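Local coordinates for protein mannan endo-1,4-beta-mannosidase (Cryptopygus antarcticus, PDB 4OOU) that hydrolyses internal beta-1,4-mannosidic linkages in mannans, cutting mannotetraose, mannopentaose and longer chains mainly to short manno-oligosaccharides, at residues E183-P188 and G210-M215; S20-A25 and S169-A174; W341-G346 and N355-M360. All coordinates share one frame; numbering follows the deposited sequence.

Interaction 1: E183-P188 and G210-M215; sequences EGTLQP and GKKFPM
Leu186 and Phe213 face each other in a single beta bridge, CA to CA 4.9 Å, where two parts of one long loop run side by side. Thr185 O takes two backbone hydrogen bonds: Phe213 N, 2.9 Å away, approaches it nearly along the C=O axis, while Lys212 N reaches it from above the carbonyl plane. Gln187 N donates in return to Phe213 O, but the modelled separation is so short that its length is doubtful. Thr185 CA also directs its C-H at Gly210 O, 3.1 Å away. The side chain of Lys211, the centre of an inverse gamma turn, crosses that of Pro188 at about a right angle, Lys211 CG 3.7 Å from Pro188 CD.

In this (beta/alpha)8 barrel the loop leads from strand 179-180, just before the probable acid/base Glu181, to helix 215-232, for which Pro214 is the N-cap residue. Gln187, a substrate-binding residue, has CG anti to its backbone N (chi1 -179°) and carries on extended beside Pro214, with OE1 3.3 Å from Pro214 CG.

The Phe213 side chain lies alongside Thr185, pointing the same way. Thr185 OG1 lies in the ring plane at its edge, 3.3 Å from Phe213 CE2, and is hydrogen-bonded to Gly134 O. Lys212 CB sits over the ring centre, and Phe146 stacks on the ring. An alanine at Phe213 would probably open a gap beside Thr185 CB and OG1 and leave Phe146 without its stacking partner. Leu186 CD2 comes within 3.9 Å of Met215 N, at the start of the helix.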
loop_
_atom_site.group_PDB
_atom_site.type_symbol
_atom_site.label_atom_id
_atom_site.label_comp_id
_atom_site.label_asym_id
_atom_site.label_seq_id
_atom_site.Cartn_x
_atom_site.Cartn_y
_atom_site.Cartn_z
ATOM N N GLU A 183 -12.253 3.258 0.503
ATOM C CA GLU A 183 -13.673 3.057 0.145
ATOM C C GLU A 183 -14.469 2.412 1.261
ATOM O O GLU A 183 -15.717 2.418 1.232
ATOM C CB GLU A 183 -13.820 2.183 -1.115
ATOM C CG GLU A 183 -13.118 2.753 -2.340
ATOM C CD GLU A 183 -11.614 2.486 -2.352
ATOM O OE1 GLU A 183 -11.207 1.389 -1.865
ATOM O OE2 GLU A 183 -10.866 3.375 -2.854
ATOM N N GLY A 184 -13.749 1.855 2.232
ATOM C CA GLY A 184 -14.356 1.239 3.397
ATOM C C GLY A 184 -15.131 2.213 4.264
ATOM O O GLY A 184 -16.210 1.903 4.727
ATOM N N THR A 185 -14.557 3.399 4.464
ATOM C CA THR A 185 -15.115 4.394 5.360
ATOM C C THR A 185 -15.557 5.597 4.542
ATOM O O THR A 185 -15.783 6.686 5.063
ATOM C CB THR A 185 -14.100 4.756 6.471
ATOM O OG1 THR A 185 -12.787 4.940 5.910
ATOM C CG2 THR A 185 -14.065 3.640 7.474
ATOM N N LEU A 186 -15.700 5.371 3.245
ATOM C CA LEU A 186 -16.161 6.382 2.299
ATOM C C LEU A 186 -17.632 6.653 2.558
ATOM O O LEU A 186 -18.335 5.741 2.920
ATOM C CB LEU A 186 -15.978 5.842 0.879
ATOM C CG LEU A 186 -16.200 6.631 -0.416
ATOM C CD1 LEU A 186 -16.947 5.777 -1.438
ATOM C CD2 LEU A 186 -16.900 7.964 -0.224
ATOM N N GLN A 187 -18.062 7.907 2.388
ATOM C CA GLN A 187 -19.485 8.318 2.427
ATOM C C GLN A 187 -19.945 8.646 1.005
ATOM O O GLN A 187 -19.681 9.741 0.495
ATOM C CB GLN A 187 -19.656 9.558 3.325
ATOM C CG GLN A 187 -21.076 10.089 3.483
ATOM C CD GLN A 187 -21.107 11.322 4.360
ATOM O OE1 GLN A 187 -20.648 12.376 3.969
ATOM N NE2 GLN A 187 -21.639 11.188 5.548
ATOM N N PRO A 188 -20.603 7.692 0.337
ATOM C CA PRO A 188 -20.909 7.949 -1.068
ATOM C C PRO A 188 -22.020 8.994 -1.265
ATOM O O PRO A 188 -22.849 9.180 -0.377
ATOM C CB PRO A 188 -21.330 6.558 -1.609
ATOM C CG PRO A 188 -20.949 5.566 -0.559
ATOM C CD PRO A 188 -20.956 6.322 0.737
ATOM N N GLY A 210 -18.658 1.751 7.671
ATOM C CA GLY A 210 -19.386 2.904 8.131
ATOM C C GLY A 210 -19.057 4.080 7.214
ATOM O O GLY A 210 -17.911 4.243 6.774
ATOM N N LYS A 211 -20.063 4.908 6.949
ATOM C CA LYS A 211 -19.955 5.934 5.943
ATOM C C LYS A 211 -19.523 7.239 6.575
ATOM O O LYS A 211 -20.355 8.086 6.854
ATOM C CB LYS A 211 -21.287 6.061 5.186
ATOM C CG LYS A 211 -21.493 4.938 4.157
ATOM C CD LYS A 211 -22.950 4.480 4.003
ATOM C CE LYS A 211 -23.212 3.921 2.605
ATOM N NZ LYS A 211 -24.639 3.719 2.251
ATOM N N LYS A 212 -18.210 7.401 6.756
ATOM C CA LYS A 212 -17.639 8.523 7.534
ATOM C C LYS A 212 -17.164 9.729 6.729
ATOM O O LYS A 212 -17.378 10.862 7.130
ATOM C CB LYS A 212 -16.453 8.023 8.387
ATOM C CG LYS A 212 -16.771 6.756 9.172
ATOM C CD LYS A 212 -15.634 6.348 10.089
ATOM C CE LYS A 212 -15.906 4.983 10.727
ATOM N NZ LYS A 212 -16.994 5.021 11.748
ATOM N N PHE A 213 -16.485 9.480 5.618
ATOM C CA PHE A 213 -15.788 10.528 4.890
ATOM C C PHE A 213 -16.291 10.684 3.446
ATOM O O PHE A 213 -16.406 9.704 2.709
ATOM C CB PHE A 213 -14.298 10.211 4.811
ATOM C CG PHE A 213 -13.701 9.688 6.092
ATOM C CD1 PHE A 213 -13.581 10.508 7.199
ATOM C CD2 PHE A 213 -13.218 8.387 6.169
ATOM C CE1 PHE A 213 -13.025 10.034 8.359
ATOM C CE2 PHE A 213 -12.656 7.916 7.340
ATOM C CZ PHE A 213 -12.564 8.739 8.437
ATOM N N PRO A 214 -16.558 11.924 3.018
ATOM C CA PRO A 214 -16.777 12.134 1.607
ATOM C C PRO A 214 -15.458 12.105 0.816
ATOM O O PRO A 214 -14.380 12.509 1.324
ATOM C CB PRO A 214 -17.409 13.526 1.557
ATOM C CG PRO A 214 -17.868 13.804 2.946
ATOM C CD PRO A 214 -16.855 13.131 3.798
ATOM N N MET A 215 -15.547 11.634 -0.426
ATOM C CA MET A 215 -14.369 11.539 -1.259
ATOM C C MET A 215 -13.532 12.787 -1.146
ATOM O O MET A 215 -12.305 12.704 -1.121
ATOM C CB MET A 215 -14.744 11.332 -2.708
ATOM C CG MET A 215 -13.591 10.842 -3.552
ATOM S SD MET A 215 -13.309 9.102 -3.264
ATOM C CE MET A 215 -11.554 9.209 -2.977
#

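Interaction 2: S20-A25 and S169-A174; sequences SEFLKA and SKPSLA
Phe22 and Pro171 carry the apolar part of this contact. The aromatic ring lies against the proline backbone, CD2 3.5 Å from Pro171 CA in an oblique approach, and reaches the proline ring at CE2, 4.1 Å from Pro171 CG. Phe22 CB does not point at the other segment, but CG, anti to the carbonyl carbon (chi1 -58°), brings the ring against it. At the ring edge, in its plane, are the backbone of Ser169 and Lys170 N, with Ser169 C 3.9 Å from Phe22 CE2. Pro171 CB touches Glu21 O at 3.6 Å. Leu23 CD1 meets Ala174 CB at 4.3 Å, and both side chains rest on Phe126 of strand 126-133.

The polar link runs through one water. It donates to Leu23 O at 2.6 Å and to Ala174 O at 3.0 Å, joining two carbonyls that could not bond to each other directly. Pro171 belongs to a type I turn from Lys170 to Leu173, closed by the bond from Leu173 N to Lys170 O, and this turn leads into strand 173-177.

The contact lies at the end of the (beta/alpha)8 barrel where its strands begin, away from the substrate-binding residues. Segment 20-25 runs into strand 24-26, which pairs with strand 29-32 in a hairpin. Lys235 adds a cation-pi interaction to the Phe22 ring. Strands 24-26 and 173-177 do not pair in the sheet; the N-terminal segment, without a direct backbone bond, is held to the turn by van der Waals contact, and to Ala174 just beyond it by a bridging water.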
loop_
_atom_site.group_PDB
_atom_site.type_symbol
_atom_site.label_atom_id
_atom_site.label_comp_id
_atom_site.label_asym_id
_atom_site.label_seq_id
_atom_site.Cartn_x
_atom_site.Cartn_y
_atom_site.Cartn_z
ATOM N N SER A 20 23.437 5.806 -3.319
ATOM C CA SER A 20 22.799 4.462 -3.398
ATOM C C SER A 20 21.471 4.463 -4.207
ATOM O O SER A 20 20.824 5.511 -4.419
ATOM C CB SER A 20 22.631 3.858 -1.977
ATOM O OG SER A 20 21.878 4.649 -1.050
ATOM N N GLU A 21 21.082 3.271 -4.657
ATOM C CA GLU A 21 19.890 3.083 -5.476
ATOM C C GLU A 21 18.641 2.756 -4.652
ATOM O O GLU A 21 18.690 1.953 -3.713
ATOM C CB GLU A 21 20.142 1.989 -6.505
ATOM C CG GLU A 21 20.973 2.449 -7.693
ATOM C CD GLU A 21 20.230 3.517 -8.466
ATOM O OE1 GLU A 21 19.043 3.247 -8.834
ATOM O OE2 GLU A 21 20.807 4.621 -8.655
ATOM N N PHE A 22 17.533 3.404 -5.009
ATOM C CA PHE A 22 16.226 3.128 -4.439
ATOM C C PHE A 22 15.330 2.675 -5.560
ATOM O O PHE A 22 15.669 2.824 -6.711
ATOM C CB PHE A 22 15.638 4.379 -3.789
ATOM C CG PHE A 22 16.506 4.950 -2.705
ATOM C CD1 PHE A 22 17.572 5.816 -3.022
ATOM C CD2 PHE A 22 16.289 4.611 -1.371
ATOM C CE1 PHE A 22 18.399 6.333 -2.025
ATOM C CE2 PHE A 22 17.110 5.110 -0.377
ATOM C CZ PHE A 22 18.161 5.977 -0.703
ATOM N N LEU A 23 14.203 2.084 -5.204
ATOM C CA LEU A 23 13.153 1.741 -6.177
ATOM C C LEU A 23 12.548 3.034 -6.691
ATOM O O LEU A 23 12.154 3.866 -5.885
ATOM C CB LEU A 23 12.062 0.914 -5.475
ATOM C CG LEU A 23 11.265 -0.190 -6.163
ATOM C CD1 LEU A 23 9.766 0.110 -6.156
ATOM C CD2 LEU A 23 11.777 -0.532 -7.538
ATOM N N LYS A 24 12.500 3.213 -8.011
ATOM C CA LYS A 24 11.869 4.396 -8.627
ATOM C C LYS A 24 10.627 3.914 -9.359
ATOM O O LYS A 24 10.424 2.708 -9.494
ATOM C CB LYS A 24 12.798 5.106 -9.615
ATOM C CG LYS A 24 14.267 5.081 -9.206
ATOM C CD LYS A 24 15.190 5.810 -10.185
ATOM C CE LYS A 24 15.637 7.174 -9.650
ATOM N NZ LYS A 24 16.637 7.814 -10.547
ATOM N N ALA A 25 9.790 4.862 -9.763
ATOM C CA ALA A 25 8.669 4.622 -10.628
ATOM C C ALA A 25 8.787 5.608 -11.759
ATOM O O ALA A 25 8.889 6.787 -11.503
ATOM C CB ALA A 25 7.356 4.853 -9.905
ATOM N N SER A 169 16.730 7.194 3.995
ATOM C CA SER A 169 18.025 6.796 3.483
ATOM C C SER A 169 18.069 5.276 3.415
ATOM O O SER A 169 19.125 4.688 3.205
ATOM C CB SER A 169 19.127 7.316 4.401
ATOM O OG SER A 169 18.853 6.946 5.745
ATOM N N LYS A 170 16.909 4.648 3.579
ATOM C CA LYS A 170 16.823 3.199 3.724
ATOM C C LYS A 170 16.295 2.550 2.438
ATOM O O LYS A 170 15.098 2.614 2.117
ATOM C CB LYS A 170 15.994 2.853 4.977
ATOM C CG LYS A 170 16.852 2.308 6.104
ATOM C CD LYS A 170 16.673 3.039 7.409
ATOM C CE LYS A 170 17.630 2.458 8.442
ATOM N NZ LYS A 170 18.151 3.442 9.422
ATOM N N PRO A 171 17.206 1.958 1.657
ATOM C CA PRO A 171 16.813 1.535 0.307
ATOM C C PRO A 171 15.746 0.449 0.310
ATOM O O PRO A 171 14.987 0.316 -0.653
ATOM C CB PRO A 171 18.127 1.002 -0.279
ATOM C CG PRO A 171 19.193 1.700 0.498
ATOM C CD PRO A 171 18.648 1.735 1.891
ATOM N N SER A 172 15.723 -0.292 1.414
ATOM C CA SER A 172 14.726 -1.281 1.713
ATOM C C SER A 172 13.278 -0.737 1.739
ATOM O O SER A 172 12.324 -1.518 1.600
ATOM C CB SER A 172 15.048 -1.905 3.058
ATOM O OG SER A 172 14.859 -3.293 2.929
ATOM N N LEU A 173 13.124 0.573 1.941
ATOM C CA LEU A 173 11.805 1.196 1.989
ATOM C C LEU A 173 11.378 1.554 0.595
ATOM O O LEU A 173 11.751 2.598 0.062
ATOM C CB LEU A 173 11.805 2.445 2.870
ATOM C CG LEU A 173 10.486 3.193 3.145
ATOM C CD1 LEU A 173 9.349 2.257 3.479
ATOM C CD2 LEU A 173 10.678 4.152 4.292
ATOM N N ALA A 174 10.598 0.666 -0.004
ATOM C CA ALA A 174 10.157 0.859 -1.359
ATOM C C ALA A 174 9.154 2.006 -1.485
ATOM O O ALA A 174 9.285 2.838 -2.347
ATOM C CB ALA A 174 9.562 -0.440 -1.890
HETATM O O HOH W 1 11.980 3.633 -3.278
#

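Interaction 3: W341-G346 and N355-M360; sequences WQFNSG and NQMYGM
The loop that leaves the eighth strand of the barrel, 337-340, meets the helix that follows it, 353-361, through Gln342 and Phe343 against Gln356, Met357 and Met360. The loop starts with Trp341, a substrate-binding residue beside the probable nucleophile Glu312, and the peptide bond between Trp341 and Gln342 is cis, as is familiar at this position in family 5 glycosidases.

Gln356 makes the polar link. Its NE2 donates to Gln342 O at 2.9 Å with an angle of 160° at the hydrogen. The acceptor lies in the plane of the Gln356 amide, yet the donor stands almost directly above the plane of the Gln342 carbonyl. Ser345 N reaches the same oxygen from the opposite face at 3.0 Å, closing a type I turn from Gln342 to Ser345, so two N-H groups grip this one carbonyl. Gln356 CG is anti to its own carbonyl carbon (chi1 -75°) and the chain is extended beyond it; OE1 takes a hydrogen bond from Thr340 OG1, which helps to fix the rotation of the amide.

Phe343 supplies the apolar half. Its ring plane and the Gln356 amide are 73° apart, with CD1 4.0 Å from Gln356 OE1. The Met357 side chain runs at about a right angle to that of Phe343 and puts CG at the ring edge, in plane, 3.9 Å from Phe343 CZ. Met360 CE comes obliquely to Phe343 CE1 at a looser 4.5 Å, while Trp68 of helix 58-74 packs edge-to-face with the ring. Just past the turn, Gly346 N donates to Asn344 OD1 at 2.9 Å, forming an Asx turn. Such a strand-loop-helix unit, with a substrate-binding residue at the strand end and a helix packed outside, is typical of the (beta/alpha)8 barrel.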
loop_
_atom_site.group_PDB
_atom_site.type_symbol
_atom_site.label_atom_id
_atom_site.label_comp_id
_atom_site.label_asym_id
_atom_site.label_seq_id
_atom_site.Cartn_x
_atom_site.Cartn_y
_atom_site.Cartn_z
ATOM N N TRP A 341 -2.593 -12.037 0.184
ATOM C CA TRP A 341 -3.129 -11.700 1.478
ATOM C C TRP A 341 -3.438 -13.011 2.249
ATOM O O TRP A 341 -4.139 -13.839 1.709
ATOM C CB TRP A 341 -4.419 -10.873 1.319
ATOM C CG TRP A 341 -4.952 -10.452 2.650
ATOM C CD1 TRP A 341 -5.768 -11.170 3.453
ATOM C CD2 TRP A 341 -4.637 -9.247 3.370
ATOM N NE1 TRP A 341 -5.985 -10.501 4.634
ATOM C CE2 TRP A 341 -5.308 -9.313 4.601
ATOM C CE3 TRP A 341 -3.870 -8.118 3.081
ATOM C CZ2 TRP A 341 -5.244 -8.288 5.541
ATOM C CZ3 TRP A 341 -3.793 -7.109 4.017
ATOM C CH2 TRP A 341 -4.482 -7.196 5.234
ATOM N N GLN A 342 -2.902 -13.240 3.459
ATOM C CA GLN A 342 -1.773 -12.476 4.060
ATOM C C GLN A 342 -0.987 -13.479 4.885
ATOM O O GLN A 342 -1.503 -14.566 5.210
ATOM C CB GLN A 342 -2.266 -11.367 4.976
ATOM C CG GLN A 342 -2.894 -11.906 6.257
ATOM C CD GLN A 342 -3.567 -10.866 7.133
ATOM O OE1 GLN A 342 -4.615 -11.134 7.738
ATOM N NE2 GLN A 342 -2.962 -9.686 7.236
ATOM N N PHE A 343 0.227 -13.123 5.268
ATOM C CA PHE A 343 1.159 -14.141 5.755
ATOM C C PHE A 343 0.764 -14.713 7.112
ATOM O O PHE A 343 0.884 -15.922 7.347
ATOM C CB PHE A 343 2.587 -13.616 5.791
ATOM C CG PHE A 343 3.586 -14.604 5.292
ATOM C CD1 PHE A 343 3.504 -15.083 3.989
ATOM C CD2 PHE A 343 4.611 -15.077 6.124
ATOM C CE1 PHE A 343 4.430 -16.006 3.520
ATOM C CE2 PHE A 343 5.535 -16.001 5.662
ATOM C CZ PHE A 343 5.438 -16.473 4.360
ATOM N N ASN A 344 0.265 -13.873 8.004
ATOM C CA ASN A 344 -0.196 -14.382 9.302
ATOM C C ASN A 344 -1.448 -15.307 9.241
ATOM O O ASN A 344 -1.878 -15.817 10.281
ATOM C CB ASN A 344 -0.464 -13.218 10.231
ATOM C CG ASN A 344 -1.699 -12.468 9.853
ATOM O OD1 ASN A 344 -2.656 -13.061 9.356
ATOM N ND2 ASN A 344 -1.701 -11.161 10.100
ATOM N N SER A 345 -2.043 -15.444 8.044
ATOM C CA SER A 345 -3.001 -16.505 7.697
ATOM C C SER A 345 -4.381 -16.276 8.296
ATOM O O SER A 345 -5.240 -17.152 8.227
ATOM C CB SER A 345 -2.477 -17.907 8.087
ATOM O OG SER A 345 -1.348 -18.287 7.311
ATOM N N GLY A 346 -4.603 -15.091 8.846
ATOM C CA GLY A 346 -5.818 -14.813 9.568
ATOM C C GLY A 346 -6.841 -13.999 8.810
ATOM O O GLY A 346 -6.515 -13.048 8.087
ATOM N N ASN A 355 1.368 -21.775 0.884
ATOM C CA ASN A 355 1.257 -21.772 -0.524
ATOM C C ASN A 355 1.379 -20.324 -1.019
ATOM O O ASN A 355 1.747 -20.090 -2.154
ATOM C CB ASN A 355 0.074 -22.659 -1.020
ATOM C CG ASN A 355 -1.189 -21.895 -1.321
ATOM O OD1 ASN A 355 -1.702 -21.998 -2.400
ATOM N ND2 ASN A 355 -1.715 -21.198 -0.362
ATOM N N GLN A 356 1.200 -19.343 -0.154
ATOM C CA GLN A 356 1.830 -18.056 -0.466
ATOM C C GLN A 356 3.321 -18.193 -0.810
ATOM O O GLN A 356 3.779 -17.508 -1.736
ATOM C CB GLN A 356 1.652 -17.050 0.642
ATOM C CG GLN A 356 0.246 -16.520 0.660
ATOM C CD GLN A 356 0.042 -15.523 1.747
ATOM O OE1 GLN A 356 0.365 -14.336 1.587
ATOM N NE2 GLN A 356 -0.491 -15.990 2.870
ATOM N N MET A 357 4.061 -19.078 -0.126
ATOM C CA MET A 357 5.473 -19.321 -0.502
ATOM C C MET A 357 5.575 -20.061 -1.838
ATOM O O MET A 357 6.428 -19.745 -2.675
ATOM C CB MET A 357 6.239 -20.075 0.584
ATOM C CG MET A 357 6.536 -19.270 1.835
ATOM S SD MET A 357 7.685 -20.112 2.949
ATOM C CE MET A 357 6.579 -20.945 4.065
ATOM N N TYR A 358 4.684 -21.029 -2.040
ATOM C CA TYR A 358 4.617 -21.765 -3.293
ATOM C C TYR A 358 4.460 -20.744 -4.402
ATOM O O TYR A 358 5.251 -20.716 -5.335
ATOM C CB TYR A 358 3.458 -22.787 -3.284
ATOM C CG TYR A 358 3.391 -23.748 -4.481
ATOM C CD1 TYR A 358 4.538 -24.313 -5.025
ATOM C CD2 TYR A 358 2.163 -24.122 -5.033
ATOM C CE1 TYR A 358 4.464 -25.180 -6.110
ATOM C CE2 TYR A 358 2.074 -24.991 -6.109
ATOM C CZ TYR A 358 3.227 -25.521 -6.652
ATOM O OH TYR A 358 3.148 -26.404 -7.722
ATOM N N GLY A 359 3.450 -19.893 -4.271
ATOM C CA GLY A 359 3.193 -18.841 -5.228
ATOM C C GLY A 359 4.426 -18.043 -5.611
ATOM O O GLY A 359 4.732 -17.922 -6.803
ATOM N N MET A 360 5.158 -17.510 -4.637
ATOM C CA MET A 360 6.323 -16.678 -4.993
ATOM C C MET A 360 7.362 -17.465 -5.810
ATOM O O MET A 360 8.029 -16.888 -6.686
ATOM C CB MET A 360 6.975 -16.059 -3.748
ATOM C CG MET A 360 6.258 -14.818 -3.228
ATOM S SD MET A 360 6.824 -14.230 -1.637
ATOM C CE MET A 360 6.188 -15.533 -0.595
#

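In the fold
Along the chain the contacts come in series: interaction 2 closes before interaction 1 opens, and interaction 1 before interaction 3. They spread over one barrel without touching. The centres of interactions 1 and 2 are about 33 Å apart, on opposite sides of the chain's centre, those of 1 and 3 about 30 Å, and those of 2 and 3 about 25 Å. Interaction 1 joins two parts of the loop after strand 179-180, interaction 3 the loop after strand 337-340 to helix 353-361; both hold a substrate-binding residue, whereas interaction 2 lies where strand 173-177 begins. The barrel thus separates loops that shape the substrate cleft from the N-terminal hairpin at its other end.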